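Dehydroquinate synthase (Thermus thermophilus, PDB 1UJN) probably catalyses the conversion of 3-deoxy-D-arabino-heptulosonate 7-phosphate to 3-dehydroquinate with release of phosphate, using NAD and a divalent zinc or cobalt ion. Local coordinates at residues Ala122-Ser127 against Val172-His177. Sequence-based numbering, arbitrary orientation.
Sequences AIVDAS and VEAFKH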
loop_
_atom_site.group_PDB
_atom_site.type_symbol
_atom_site.label_atom_id
_atom_site.label_comp_id
_atom_site.label_asym_id
_atom_site.label_seq_id
_atom_site.Cartn_x
_atom_site.Cartn_y
_atom_site.Cartn_z
ATOM N N ALA A 122 11.886 14.782 11.830
ATOM C CA ALA A 122 11.874 13.408 11.338
ATOM C C ALA A 122 12.257 12.434 12.451
ATOM O O ALA A 122 11.723 11.329 12.525
ATOM C CB ALA A 122 12.824 13.258 10.156
ATOM N N ILE A 123 13.181 12.845 13.317
ATOM C CA ILE A 123 13.602 11.995 14.421
ATOM C C ILE A 123 12.482 11.842 15.454
ATOM O O ILE A 123 12.129 10.730 15.843
ATOM C CB ILE A 123 14.851 12.580 15.135
ATOM C CG1 ILE A 123 16.046 12.589 14.178
ATOM C CG2 ILE A 123 15.173 11.758 16.390
ATOM C CD1 ILE A 123 17.311 13.202 14.773
ATOM N N VAL A 124 11.919 12.969 15.877
ATOM C CA VAL A 124 10.873 12.996 16.898
ATOM C C VAL A 124 9.500 12.513 16.451
ATOM O O VAL A 124 8.783 11.884 17.228
ATOM C CB VAL A 124 10.713 14.439 17.485
ATOM C CG1 VAL A 124 9.554 14.492 18.477
ATOM C CG2 VAL A 124 11.999 14.855 18.175
ATOM N N ASP A 125 9.145 12.780 15.199
ATOM C CA ASP A 125 7.823 12.417 14.719
ATOM C C ASP A 125 7.732 11.302 13.675
ATOM O O ASP A 125 6.866 10.435 13.771
ATOM C CB ASP A 125 7.135 13.680 14.195
ATOM C CG ASP A 125 5.649 13.492 13.988
ATOM O OD1 ASP A 125 4.987 12.951 14.903
ATOM O OD2 ASP A 125 5.139 13.895 12.920
ATOM N N ALA A 126 8.613 11.313 12.685
ATOM C CA ALA A 126 8.552 10.303 11.632
ATOM C C ALA A 126 9.094 8.907 11.960
ATOM O O ALA A 126 8.833 7.961 11.215
ATOM C CB ALA A 126 9.234 10.839 10.371
ATOM N N SER A 127 9.822 8.766 13.067
ATOM C CA SER A 127 10.406 7.478 13.446
ATOM C C SER A 127 9.414 6.449 13.975
ATOM O O SER A 127 9.730 5.257 14.033
ATOM C CB SER A 127 11.496 7.690 14.498
ATOM O OG SER A 127 10.966 8.370 15.630
ATOM N N VAL A 172 9.564 21.473 18.910
ATOM C CA VAL A 172 8.186 21.806 19.266
ATOM C C VAL A 172 7.391 20.516 19.439
ATOM O O VAL A 172 6.598 20.382 20.372
ATOM C CB VAL A 172 7.505 22.667 18.174
ATOM C CG1 VAL A 172 6.005 22.790 18.458
ATOM C CG2 VAL A 172 8.144 24.046 18.133
ATOM N N GLU A 173 7.616 19.567 18.536
ATOM C CA GLU A 173 6.932 18.285 18.581
ATOM C C GLU A 173 7.308 17.531 19.858
ATOM O O GLU A 173 6.475 16.844 20.452
ATOM C CB GLU A 173 7.311 17.450 17.358
ATOM C CG GLU A 173 6.148 16.694 16.729
ATOM C CD GLU A 173 5.132 17.619 16.072
ATOM O OE1 GLU A 173 5.233 17.850 14.848
ATOM O OE2 GLU A 173 4.236 18.120 16.779
ATOM N N ALA A 174 8.567 17.658 20.271
ATOM C CA ALA A 174 9.043 16.999 21.485
ATOM C C ALA A 174 8.324 17.633 22.679
ATOM O O ALA A 174 7.890 16.945 23.608
ATOM C CB ALA A 174 10.553 17.180 21.619
ATOM N N PHE A 175 8.208 18.954 22.634
ATOM C CA PHE A 175 7.540 19.730 23.671
ATOM C C PHE A 175 6.110 19.216 23.798
ATOM O O PHE A 175 5.587 19.047 24.899
ATOM C CB PHE A 175 7.527 21.206 23.268
ATOM C CG PHE A 175 6.922 22.117 24.297
ATOM C CD1 PHE A 175 7.730 22.805 25.198
ATOM C CD2 PHE A 175 5.544 22.294 24.360
ATOM C CE1 PHE A 175 7.175 23.661 26.150
ATOM C CE2 PHE A 175 4.976 23.148 25.310
ATOM C CZ PHE A 175 5.796 23.832 26.206
ATOM N N LYS A 176 5.482 18.978 22.652
ATOM C CA LYS A 176 4.115 18.471 22.609
ATOM C C LYS A 176 4.031 17.125 23.340
ATOM O O LYS A 176 3.100 16.890 24.120
ATOM C CB LYS A 176 3.675 18.306 21.157
ATOM C CG LYS A 176 2.217 17.905 20.980
ATOM C CD LYS A 176 1.933 17.529 19.530
ATOM C CE LYS A 176 2.677 16.254 19.144
ATOM N NZ LYS A 176 2.339 15.810 17.762
ATOM N N HIS A 177 5.002 16.243 23.087
ATOM C CA HIS A 177 5.026 14.939 23.755
ATOM C C HIS A 177 5.142 15.147 25.262
ATOM O O HIS A 177 4.605 14.364 26.053
ATOM C CB HIS A 177 6.218 14.094 23.290
ATOM C CG HIS A 177 6.163 13.694 21.851
ATOM N ND1 HIS A 177 7.236 13.135 21.190
ATOM C CD2 HIS A 177 5.164 13.783 20.940
ATOM C CE1 HIS A 177 6.899 12.893 19.936
ATOM N NE2 HIS A 177 5.649 13.277 19.757
HETATM O O HOH W 1 4.367 13.942 17.269
#
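The helical segments 122-126 and 172-177 cross at 46°, with axes 9.4 Å apart, and come nearest at the CA atoms of Val124 and Ala174, 6.4 Å apart. The first helix includes a wider, pi-type turn at 122-126. One methyl group carries most of the apolar contact: Val124 CG1, anti to its backbone N (chi1 176°), points toward the second helix and lies 3.9 Å from Glu173 CB and close to the Ala174 backbone N. The same methyl comes obliquely to the imidazole of His177, with CG1 to CE1 at 3.4 Å, the two side chains sliding past each other in opposite directions. Val124 O lies in the plane of that ring, at its edge beside CE1, while Glu173 O sits over one face. Polar ends meet through a water, which donates to Asp125 OD1 at 2.6 Å, accepts from Lys176 NZ and also bonds His177 NE2. Asp125 OD1 has a direct salt bridge to Lys210 as well, and His177 ND1 is bonded to Ala206 O, so both nitrogens of the imidazole have partners, which should hold the ring against turning. Lys176 NZ pairs with Glu173 OE2 at 3.1 Å, meeting it from above the carboxylate plane, and this cation probably eases the repulsion between Asp125 OD2 and Glu173 OE1, 4.4 Å apart. Glu173, with His231 and His247 close by, is a predicted zinc ligand; an alanine here would probably cost the metal site a carboxylate and leave Lys176 without its salt-bridge mate. The contact thus joins helix 120-126, which follows strand 112-117 of the N-terminal sheet and the predicted NAD-binding pair Thr118 and Thr119, to helix 164-181 of the helical C-terminal part, with helix 199-216 packed against Val124 and Ala174 and helix 247-264 against Glu173.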